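Local structure of periplasmic binding protein (Agrobacterium tumefaciens str. B6, 5L9G) at residues A104-G109 with P290-A295; I79-E84 with L249-Y254; K38-P43 with E277-L282; L93-P98 with V111-V116. The protein binds the opine mannopine in its ligand pocket and probably delivers it to an ABC transporter for uptake into the bacterial cell. One frame throughout, in Å; residues are numbered along the deposited sequence.

Contact 1 (A104-G109 with P290-A295); sequences ADFPPG and PANMKA
The capped turn into helix 294-299 rests here on the loop before strand 111-112, with D105 and F106 lying against N292 and M293. One hydrogen bond joins the two backbones: M293 N donates to D105 O over 2.8 Å. N292 holds its own turn together as well. Its OD1 accepts from K294 N, 3.1 Å away and tilted 27° from the carbonyl plane, which makes the capping bond, while its ND2 donates to S274 O. Asparagine suits this place because its short amide accepts at one end and donates at the other, and the two bonds together fix its rotation. F106 supplies the apolar floor. N292 CA stands over one face of the ring, a CH-pi contact 4.2 Å from the centroid, and the amide plane is turned 41° from that of the ring. The CB of F106 points away from 290-295, yet with CG anti to the carbonyl carbon (chi1 -70°) the ring swings back, and CD2 reaches A291 CB at 3.8 Å. M293, unbranched and extended beyond CG, runs along the backbone of 104-106; its SD lies 3.6 Å from A104 O. On the exposed side K294 passes D105 with its aliphatic part, CD sitting 3.4 Å from D105 OD1, whereas the charged ends, D105 OD2 and K294 NZ, stay 4.4 Å apart, too far for a salt bridge.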
# COMPACT_ATOMS: atom_id res chain seq x y z
N ALA A 104 3.25 13.98 -16.96
CA ALA A 104 2.30 15.07 -16.68
C ALA A 104 0.90 14.56 -16.27
O ALA A 104 0.18 15.26 -15.56
CB ALA A 104 2.20 16.00 -17.88
N ASP A 105 0.53 13.33 -16.70
CA ASP A 105 -0.75 12.70 -16.38
C ASP A 105 -0.76 12.05 -14.99
O ASP A 105 -1.82 11.61 -14.56
CB ASP A 105 -1.09 11.63 -17.42
CG ASP A 105 -1.25 12.15 -18.83
OD1 ASP A 105 -1.70 13.31 -18.99
OD2 ASP A 105 -1.02 11.38 -19.77
N PHE A 106 0.40 11.92 -14.34
CA PHE A 106 0.47 11.24 -13.05
C PHE A 106 0.95 12.18 -11.93
O PHE A 106 1.55 13.21 -12.24
CB PHE A 106 1.39 10.00 -13.17
CG PHE A 106 0.80 8.89 -14.01
CD1 PHE A 106 0.83 8.95 -15.40
CD2 PHE A 106 0.18 7.80 -13.41
CE1 PHE A 106 0.23 7.96 -16.18
CE2 PHE A 106 -0.38 6.78 -14.19
CZ PHE A 106 -0.37 6.87 -15.56
N PRO A 107 0.72 11.87 -10.63
CA PRO A 107 1.23 12.77 -9.57
C PRO A 107 2.76 12.94 -9.66
O PRO A 107 3.45 12.03 -10.14
CB PRO A 107 0.82 12.05 -8.27
CG PRO A 107 -0.34 11.18 -8.65
CD PRO A 107 -0.00 10.72 -10.04
N PRO A 108 3.31 14.11 -9.27
CA PRO A 108 4.77 14.27 -9.35
C PRO A 108 5.50 13.26 -8.46
O PRO A 108 5.04 12.96 -7.36
CB PRO A 108 5.02 15.73 -8.90
CG PRO A 108 3.82 16.10 -8.12
CD PRO A 108 2.66 15.30 -8.68
N GLY A 109 6.57 12.68 -9.00
CA GLY A 109 7.39 11.67 -8.33
C GLY A 109 6.82 10.27 -8.36
O GLY A 109 7.50 9.32 -7.95
N PRO A 290 -7.51 6.09 -8.75
CA PRO A 290 -6.59 5.96 -9.91
C PRO A 290 -5.46 6.99 -9.86
O PRO A 290 -5.66 8.08 -9.30
CB PRO A 290 -7.51 6.18 -11.12
CG PRO A 290 -8.66 6.96 -10.60
CD PRO A 290 -8.87 6.49 -9.18
N ALA A 291 -4.28 6.64 -10.39
CA ALA A 291 -3.14 7.58 -10.40
C ALA A 291 -3.14 8.45 -11.67
O ALA A 291 -2.64 9.57 -11.65
CB ALA A 291 -1.82 6.83 -10.29
N ASN A 292 -3.72 7.93 -12.77
CA ASN A 292 -3.80 8.68 -14.02
C ASN A 292 -4.88 9.77 -13.90
O ASN A 292 -6.07 9.46 -13.84
CB ASN A 292 -4.07 7.74 -15.20
CG ASN A 292 -3.91 8.38 -16.56
OD1 ASN A 292 -4.10 9.58 -16.74
ND2 ASN A 292 -3.57 7.58 -17.55
N MET A 293 -4.45 11.05 -13.86
CA MET A 293 -5.30 12.24 -13.73
C MET A 293 -6.41 12.30 -14.78
O MET A 293 -7.50 12.80 -14.50
CB MET A 293 -4.44 13.52 -13.83
CG MET A 293 -3.53 13.75 -12.64
SD MET A 293 -2.24 15.01 -12.88
CE MET A 293 -1.58 15.06 -11.20
N LYS A 294 -6.13 11.80 -16.00
CA LYS A 294 -7.09 11.76 -17.10
C LYS A 294 -8.30 10.83 -16.80
O LYS A 294 -9.37 11.07 -17.35
CB LYS A 294 -6.42 11.38 -18.42
CG LYS A 294 -5.42 12.42 -18.94
CD LYS A 294 -4.59 11.88 -20.11
CE LYS A 294 -5.24 12.09 -21.46
NZ LYS A 294 -4.41 11.56 -22.57
N ALA A 295 -8.14 9.81 -15.94
CA ALA A 295 -9.22 8.89 -15.56
C ALA A 295 -10.40 9.62 -14.87
O ALA A 295 -11.56 9.23 -15.08
CB ALA A 295 -8.70 7.77 -14.67

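Contact 2 (I79-E84 with L249-Y254); sequences IGIADE and LGTDGY. With MO0 (mannopine), chain C.
What stands out where G80 meets D252 is that this antiparallel, non-hydrogen-bonded pair, its CA atoms 4.5 Å apart, also forms part of the mannopine pocket. Glycine suits the place because the ligand lies over the strand just where a side chain would project. D252 extends from the same face, its CG beside the backbone N and anti to the carbonyl carbon (chi1 -89°), which carries the carboxylate to the ligand. Both oxygens serve: OD2 accepts from the amine N at 2.8 Å and from the amide NE2 at 2.9 Å, while OD1 lies 2.7 Å from the hydroxyl OAE. Two donors on one oxygen would probably favour the ionised acid. At the other end of mannopine, hydroxyl OAB accepts from G80 N at 2.8 Å and donates to D83 OD2. D83 is brought there by a turn in which D83 N bonds to G80 O. The backbones themselves are joined at I79 and G253, which bond to each other in both directions, and again where I81 N donates to T251 O over 2.9 Å. Beyond that bond I81 CG2 touches T251 CB at 3.8 Å, while T251 OG1 is hydrogen-bonded to N120. Strand 240-256 lies between strand 76-80 and strand 115-128, bonding to the latter through D252 with N118 and S119, and helix 84-89 begins directly after the ligand-binding turn.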
# COMPACT_ATOMS: atom_id res chain seq x y z
N ILE A 79 4.30 -3.21 -6.87
CA ILE A 79 5.00 -2.87 -5.64
C ILE A 79 4.56 -1.51 -5.10
O ILE A 79 3.90 -0.74 -5.81
CB ILE A 79 6.56 -2.93 -5.83
CG1 ILE A 79 7.05 -1.94 -6.91
CG2 ILE A 79 7.03 -4.39 -6.09
CD1 ILE A 79 8.61 -1.65 -6.91
N GLY A 80 4.93 -1.22 -3.85
CA GLY A 80 4.67 0.08 -3.26
C GLY A 80 5.78 1.04 -3.67
O GLY A 80 6.94 0.62 -3.85
N ILE A 81 5.45 2.32 -3.86
CA ILE A 81 6.42 3.35 -4.27
C ILE A 81 7.66 3.39 -3.37
O ILE A 81 8.74 3.74 -3.84
CB ILE A 81 5.73 4.75 -4.40
CG1 ILE A 81 6.61 5.75 -5.19
CG2 ILE A 81 5.29 5.30 -3.02
CD1 ILE A 81 5.96 7.11 -5.55
N ALA A 82 7.49 3.10 -2.06
CA ALA A 82 8.59 3.17 -1.09
C ALA A 82 9.48 1.93 -1.10
O ALA A 82 10.54 1.96 -0.48
CB ALA A 82 8.07 3.48 0.30
N ASP A 83 9.08 0.84 -1.81
CA ASP A 83 9.95 -0.34 -1.98
C ASP A 83 10.77 -0.20 -3.27
O ASP A 83 11.76 -0.91 -3.43
CB ASP A 83 9.15 -1.65 -2.02
CG ASP A 83 8.87 -2.23 -0.65
OD1 ASP A 83 9.67 -1.97 0.28
OD2 ASP A 83 7.87 -2.95 -0.51
N GLU A 84 10.34 0.70 -4.18
CA GLU A 84 11.01 0.92 -5.46
C GLU A 84 12.51 1.29 -5.30
O GLU A 84 13.33 0.67 -5.97
CB GLU A 84 10.24 1.94 -6.32
CG GLU A 84 10.83 2.16 -7.71
CD GLU A 84 11.87 3.26 -7.87
OE1 GLU A 84 12.54 3.25 -8.92
OE2 GLU A 84 11.98 4.16 -7.00
N LEU A 249 -0.72 8.53 3.05
CA LEU A 249 -1.15 8.51 1.65
C LEU A 249 -0.05 7.81 0.86
O LEU A 249 1.08 8.31 0.76
CB LEU A 249 -1.39 9.97 1.17
CG LEU A 249 -1.74 10.19 -0.32
CD1 LEU A 249 -2.97 9.42 -0.72
CD2 LEU A 249 -1.95 11.68 -0.60
N GLY A 250 -0.37 6.61 0.38
CA GLY A 250 0.57 5.79 -0.36
C GLY A 250 0.32 5.81 -1.85
O GLY A 250 -0.72 6.30 -2.31
N THR A 251 1.28 5.25 -2.59
CA THR A 251 1.21 5.09 -4.03
C THR A 251 1.64 3.67 -4.38
O THR A 251 2.71 3.22 -3.96
CB THR A 251 2.07 6.16 -4.75
OG1 THR A 251 1.65 7.45 -4.34
CG2 THR A 251 1.97 6.06 -6.27
N ASP A 252 0.80 2.96 -5.12
CA ASP A 252 1.16 1.63 -5.62
C ASP A 252 1.40 1.78 -7.11
O ASP A 252 0.90 2.71 -7.74
CB ASP A 252 0.04 0.61 -5.37
CG ASP A 252 0.14 -0.12 -4.04
OD1 ASP A 252 1.24 -0.11 -3.43
OD2 ASP A 252 -0.87 -0.70 -3.61
N GLY A 253 2.14 0.84 -7.67
CA GLY A 253 2.44 0.88 -9.09
C GLY A 253 3.09 -0.38 -9.56
O GLY A 253 3.16 -1.36 -8.80
N TYR A 254 3.56 -0.35 -10.81
CA TYR A 254 4.12 -1.52 -11.48
C TYR A 254 5.57 -1.34 -11.86
O TYR A 254 6.00 -0.25 -12.27
CB TYR A 254 3.32 -1.85 -12.75
CG TYR A 254 1.87 -2.20 -12.50
CD1 TYR A 254 1.51 -3.35 -11.79
CD2 TYR A 254 0.84 -1.38 -12.97
CE1 TYR A 254 0.18 -3.68 -11.58
CE2 TYR A 254 -0.50 -1.70 -12.74
CZ TYR A 254 -0.83 -2.85 -12.05
OH TYR A 254 -2.15 -3.17 -11.81
OAB MO0 C . 5.96 -3.55 -2.59
CAF MO0 C . 5.51 -4.82 -2.21
CAG MO0 C . 4.27 -4.78 -1.33
OAC MO0 C . 4.63 -4.67 -0.00
CAH MO0 C . 3.23 -3.78 -1.77
OAM MO0 C . 2.86 -3.97 -3.09
CAI MO0 C . 1.99 -3.69 -0.87
OAD MO0 C . 1.30 -4.90 -0.84
CAJ MO0 C . 1.12 -2.52 -1.23
OAE MO0 C . 1.86 -1.34 -1.12
CAK MO0 C . -0.19 -2.44 -0.44
N MO0 C . -1.31 -2.28 -1.38
CA MO0 C . -2.59 -1.96 -0.70
C MO0 C . -3.47 -3.19 -0.64
O MO0 C . -3.00 -4.29 -0.99
CB MO0 C . -3.32 -0.80 -1.33
CG MO0 C . -4.03 -1.18 -2.62
CD MO0 C . -4.31 -0.02 -3.50
OE1 MO0 C . -5.62 0.50 -3.49
NE2 MO0 C . -3.47 0.51 -4.25
OXT MO0 C . -4.65 -3.14 -0.17

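Contact 3 (K38-P43 with E277-L282); sequences KALWAP and EYQKDL. With EDO (1,2-ethanediol), chain E.
A39 and L40, in a wide pi-type turn of helix 30-48, come against Y278 and L282, where helix 276-279 gives way to a type I turn running from Q279 to L282; the CA atoms of A39 and L282 are 5.1 Å apart. A small residue, A39, lets the helix come close to this turn: its CB points toward it and lies 3.5 Å from D281 C. L40 packs alongside with both methyl branches. Its CD2 lies on Y278 CB at 3.8 Å and its CD1 on L282 CD1, also at 3.8 Å. L282 carries its CG anti to the backbone N (chi1 -162°), which brings its methyl across to L40. Beyond them P43 meets the tyrosine at the edge, its CB 3.6 Å from Y278 CE1, and E277 CG sits over one face of the ring. Tyrosine suits this buried place, since its ring packs against P43 while its OH bonds to E272. CB of Q279 points away, but its chain bends back so that NE2 passes near L40 CD2; the amide donates to N118 O and accepts from N292 N. Proline at 43 has no N-H to offer A39 O, the carbonyl four residues back, where the helix kinks. Instead a water donates to A39 O at 2.8 Å and also to D281 OD2, the same carboxylate oxygen that K280 NZ grips in a salt bridge of 3.0 Å.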
# COMPACT_ATOMS: atom_id res chain seq x y z
N LYS A 38 -9.83 -6.96 -13.10
CA LYS A 38 -11.07 -6.58 -13.79
C LYS A 38 -10.96 -5.28 -14.58
O LYS A 38 -11.40 -5.23 -15.73
CB LYS A 38 -12.25 -6.51 -12.81
CG LYS A 38 -13.62 -6.38 -13.48
CD LYS A 38 -14.76 -6.34 -12.46
CE LYS A 38 -16.11 -6.31 -13.14
NZ LYS A 38 -16.48 -7.63 -13.73
N ALA A 39 -10.41 -4.24 -13.96
CA ALA A 39 -10.30 -2.91 -14.55
C ALA A 39 -9.14 -2.72 -15.50
O ALA A 39 -9.26 -1.93 -16.44
CB ALA A 39 -10.21 -1.88 -13.44
N LEU A 40 -8.00 -3.38 -15.23
CA LEU A 40 -6.77 -3.16 -15.99
C LEU A 40 -6.26 -4.33 -16.82
O LEU A 40 -6.14 -4.20 -18.03
CB LEU A 40 -5.65 -2.69 -15.04
CG LEU A 40 -6.00 -1.60 -14.00
CD1 LEU A 40 -4.87 -1.44 -12.97
CD2 LEU A 40 -6.31 -0.27 -14.68
N TRP A 41 -5.95 -5.46 -16.16
CA TRP A 41 -5.30 -6.60 -16.82
C TRP A 41 -6.16 -7.27 -17.89
O TRP A 41 -5.73 -7.33 -19.04
CB TRP A 41 -4.79 -7.61 -15.78
CG TRP A 41 -3.99 -7.02 -14.65
CD1 TRP A 41 -3.41 -5.78 -14.59
CD2 TRP A 41 -3.66 -7.67 -13.41
NE1 TRP A 41 -2.79 -5.60 -13.38
CE2 TRP A 41 -2.92 -6.75 -12.64
CE3 TRP A 41 -3.95 -8.93 -12.87
CZ2 TRP A 41 -2.41 -7.07 -11.37
CZ3 TRP A 41 -3.48 -9.24 -11.61
CH2 TRP A 41 -2.72 -8.32 -10.87
N ALA A 42 -7.37 -7.77 -17.53
CA ALA A 42 -8.27 -8.39 -18.52
C ALA A 42 -8.61 -7.44 -19.71
O ALA A 42 -8.42 -7.87 -20.83
CB ALA A 42 -9.54 -8.93 -17.86
N PRO A 43 -9.05 -6.16 -19.55
CA PRO A 43 -9.32 -5.34 -20.75
C PRO A 43 -8.08 -4.96 -21.56
O PRO A 43 -8.16 -4.98 -22.78
CB PRO A 43 -10.07 -4.12 -20.20
CG PRO A 43 -10.30 -4.38 -18.76
CD PRO A 43 -9.33 -5.41 -18.31
N GLU A 277 -8.46 5.12 -19.99
CA GLU A 277 -9.62 4.29 -20.34
C GLU A 277 -9.77 3.04 -19.45
O GLU A 277 -10.88 2.52 -19.33
CB GLU A 277 -9.61 3.91 -21.84
CG GLU A 277 -8.49 2.96 -22.25
CD GLU A 277 -8.22 2.92 -23.73
OE1 GLU A 277 -8.76 2.04 -24.44
OE2 GLU A 277 -7.42 3.77 -24.19
N TYR A 278 -8.66 2.55 -18.86
CA TYR A 278 -8.66 1.40 -17.94
C TYR A 278 -8.67 1.89 -16.50
O TYR A 278 -9.43 1.36 -15.69
CB TYR A 278 -7.45 0.48 -18.19
CG TYR A 278 -7.34 0.03 -19.62
CD1 TYR A 278 -8.24 -0.89 -20.15
CD2 TYR A 278 -6.37 0.55 -20.47
CE1 TYR A 278 -8.18 -1.29 -21.49
CE2 TYR A 278 -6.28 0.14 -21.80
CZ TYR A 278 -7.19 -0.77 -22.31
OH TYR A 278 -7.12 -1.15 -23.62
N GLN A 279 -7.81 2.89 -16.20
CA GLN A 279 -7.67 3.51 -14.88
C GLN A 279 -9.01 4.02 -14.31
O GLN A 279 -9.24 3.90 -13.11
CB GLN A 279 -6.64 4.64 -14.96
CG GLN A 279 -5.19 4.15 -14.88
CD GLN A 279 -4.71 4.16 -13.45
OE1 GLN A 279 -4.72 5.19 -12.77
NE2 GLN A 279 -4.33 3.00 -12.92
N LYS A 280 -9.90 4.53 -15.18
CA LYS A 280 -11.22 5.04 -14.78
C LYS A 280 -12.08 3.97 -14.06
O LYS A 280 -12.88 4.34 -13.20
CB LYS A 280 -11.99 5.62 -16.00
CG LYS A 280 -12.55 4.58 -16.97
CD LYS A 280 -13.30 5.17 -18.17
CE LYS A 280 -14.39 4.23 -18.67
NZ LYS A 280 -13.85 2.94 -19.16
N ASP A 281 -11.90 2.68 -14.40
CA ASP A 281 -12.66 1.56 -13.84
C ASP A 281 -12.07 0.95 -12.57
O ASP A 281 -12.74 0.14 -11.91
CB ASP A 281 -12.86 0.46 -14.89
CG ASP A 281 -13.69 0.92 -16.06
OD1 ASP A 281 -14.78 1.50 -15.82
OD2 ASP A 281 -13.26 0.72 -17.21
N LEU A 282 -10.82 1.30 -12.24
CA LEU A 282 -10.15 0.76 -11.06
C LEU A 282 -10.97 0.86 -9.75
O LEU A 282 -11.02 -0.14 -9.02
CB LEU A 282 -8.75 1.39 -10.89
CG LEU A 282 -7.77 0.66 -9.99
CD1 LEU A 282 -7.62 -0.83 -10.38
CD2 LEU A 282 -6.41 1.38 -9.99
C1 EDO E . -9.05 -12.03 -19.75
O1 EDO E . -8.45 -12.53 -18.56
C2 EDO E . -7.94 -11.58 -20.74
O2 EDO E . -8.35 -10.41 -21.43
O HOH W 1 -11.51 -1.22 -17.88

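Contact 4 (L93-P98 with V111-V116); sequences LEKLDP and VTDSFV
K95 and D113 extend alongside each other in one direction, while L96 and V116 approach at a slant on the other side of a backbone bond; the short runs 93-96 and 113-116 lie 87° apart. That bond, L96 N to D113 O at 2.8 Å, is the direct hydrogen bond between the segments. L96, its CB pointing toward 111-116, lays CD1 on V116 CG2 at 3.7 Å, and its branched end suits this apolar side. At S114, T112 OG1 accepts from the backbone N in an ST turn, and with OG anti to the carbonyl carbon (chi1 -56°) the hydroxyl donates to D113 OD1, reaching it 52° out of the carboxylate plane. K95 brings CE to 3.8 Å from D113 OD2, but its NZ is 4.8 Å from that oxygen and donates to a water at 3.0 Å. The same water donates to L93 O and S114 OG, so serine suits a place where one small hydroxyl both donates and accepts; a second water joins E94 O to S114 O. D113 OD1 finds its salt bridge in K88, on helix 84-89. The crossing combines one backbone hydrogen bond and water bridges with apolar packing by L96, and any attraction between K95 and D113 is probably modest.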
# COMPACT_ATOMS: atom_id res chain seq x y z
N LEU A 93 14.89 -4.63 -10.59
CA LEU A 93 14.00 -4.01 -11.57
C LEU A 93 14.61 -3.69 -12.92
O LEU A 93 15.74 -3.21 -12.99
CB LEU A 93 13.38 -2.72 -10.96
CG LEU A 93 12.69 -2.84 -9.59
CD1 LEU A 93 12.06 -1.51 -9.17
CD2 LEU A 93 11.59 -3.95 -9.59
N GLU A 94 13.85 -3.93 -14.00
CA GLU A 94 14.22 -3.57 -15.36
C GLU A 94 13.97 -2.07 -15.50
O GLU A 94 13.01 -1.56 -14.90
CB GLU A 94 13.32 -4.27 -16.38
CG GLU A 94 13.71 -5.69 -16.72
CD GLU A 94 14.97 -5.92 -17.54
OE1 GLU A 94 15.41 -7.09 -17.60
OE2 GLU A 94 15.52 -4.95 -18.11
N LYS A 95 14.81 -1.36 -16.29
CA LYS A 95 14.57 0.05 -16.57
C LYS A 95 13.45 0.08 -17.61
O LYS A 95 13.48 -0.72 -18.56
CB LYS A 95 15.84 0.75 -17.11
CG LYS A 95 16.49 1.69 -16.10
CD LYS A 95 17.49 0.95 -15.22
CE LYS A 95 18.04 1.80 -14.10
NZ LYS A 95 18.61 0.94 -13.03
N LEU A 96 12.43 0.91 -17.41
CA LEU A 96 11.29 0.97 -18.34
C LEU A 96 11.60 1.81 -19.58
O LEU A 96 12.46 2.70 -19.52
CB LEU A 96 10.04 1.50 -17.61
CG LEU A 96 9.53 0.63 -16.45
CD1 LEU A 96 8.40 1.32 -15.71
CD2 LEU A 96 9.04 -0.73 -16.93
N ASP A 97 10.90 1.54 -20.70
CA ASP A 97 11.03 2.28 -21.97
C ASP A 97 10.78 3.78 -21.71
O ASP A 97 10.00 4.11 -20.80
CB ASP A 97 10.08 1.73 -23.05
CG ASP A 97 10.51 0.42 -23.70
OD1 ASP A 97 11.62 -0.07 -23.39
OD2 ASP A 97 9.73 -0.12 -24.51
N PRO A 98 11.48 4.69 -22.44
CA PRO A 98 11.37 6.13 -22.12
C PRO A 98 9.97 6.74 -21.98
O PRO A 98 9.71 7.39 -20.97
CB PRO A 98 12.15 6.79 -23.25
CG PRO A 98 13.14 5.78 -23.68
CD PRO A 98 12.48 4.45 -23.50
N VAL A 111 6.17 8.42 -11.01
CA VAL A 111 6.70 7.67 -12.15
C VAL A 111 8.23 7.82 -12.13
O VAL A 111 8.74 8.94 -12.21
CB VAL A 111 6.08 8.10 -13.51
CG1 VAL A 111 6.72 7.34 -14.69
CG2 VAL A 111 4.55 7.91 -13.52
N THR A 112 8.96 6.70 -11.98
CA THR A 112 10.43 6.71 -11.96
C THR A 112 10.90 6.02 -13.24
O THR A 112 10.05 5.60 -14.03
CB THR A 112 10.98 6.01 -10.69
OG1 THR A 112 10.84 4.59 -10.85
CG2 THR A 112 10.33 6.48 -9.39
N ASP A 113 12.23 5.85 -13.42
CA ASP A 113 12.74 5.12 -14.59
C ASP A 113 12.44 3.60 -14.51
O ASP A 113 12.70 2.88 -15.48
CB ASP A 113 14.27 5.34 -14.74
CG ASP A 113 15.13 4.89 -13.57
OD1 ASP A 113 14.60 4.21 -12.65
OD2 ASP A 113 16.34 5.18 -13.58
N SER A 114 11.91 3.12 -13.36
CA SER A 114 11.65 1.70 -13.11
C SER A 114 10.26 1.39 -12.54
O SER A 114 10.01 0.25 -12.14
CB SER A 114 12.71 1.17 -12.15
OG SER A 114 14.02 1.41 -12.66
N PHE A 115 9.37 2.37 -12.49
CA PHE A 115 8.07 2.22 -11.84
C PHE A 115 7.05 3.19 -12.41
O PHE A 115 7.37 4.37 -12.61
CB PHE A 115 8.28 2.50 -10.33
CG PHE A 115 7.08 2.60 -9.41
CD1 PHE A 115 6.41 3.81 -9.25
CD2 PHE A 115 6.67 1.52 -8.65
CE1 PHE A 115 5.32 3.92 -8.37
CE2 PHE A 115 5.60 1.63 -7.76
CZ PHE A 115 4.94 2.84 -7.62
N VAL A 116 5.83 2.70 -12.62
CA VAL A 116 4.69 3.49 -13.10
C VAL A 116 3.56 3.32 -12.08
O VAL A 116 3.07 2.20 -11.88
CB VAL A 116 4.21 3.14 -14.55
CG1 VAL A 116 3.01 4.00 -14.94
CG2 VAL A 116 5.33 3.32 -15.57
O HOH W 2 16.24 -0.67 -12.25
O HOH W 3 10.48 -1.57 -14.02

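In the fold
From the N terminus, helix 30-48 offers 38-43, which finds its partner only at 277-282, so contact 3 closes a loop of 233 intervening residues. Inside it contact 2 joins strand 76-80 to strand 240-256, and inside that contact 4 closes a short loop between 93-98 and 111-116. Contact 1 begins in that short loop but ends at 290-295, beyond all the others, and so crosses each of them. Contacts 2 and 4 meet in the sheet, where Y254 N lies 2.8 Å from V116 O, probably a hydrogen bond. Q279 links contact 3 to contact 1, while W41 and Y254 link contact 3 to contact 2. Helix 30-48, the ends of helices 276-279 and 294-299 and strands 76-80, 115-128 and 240-256 are thereby tied together.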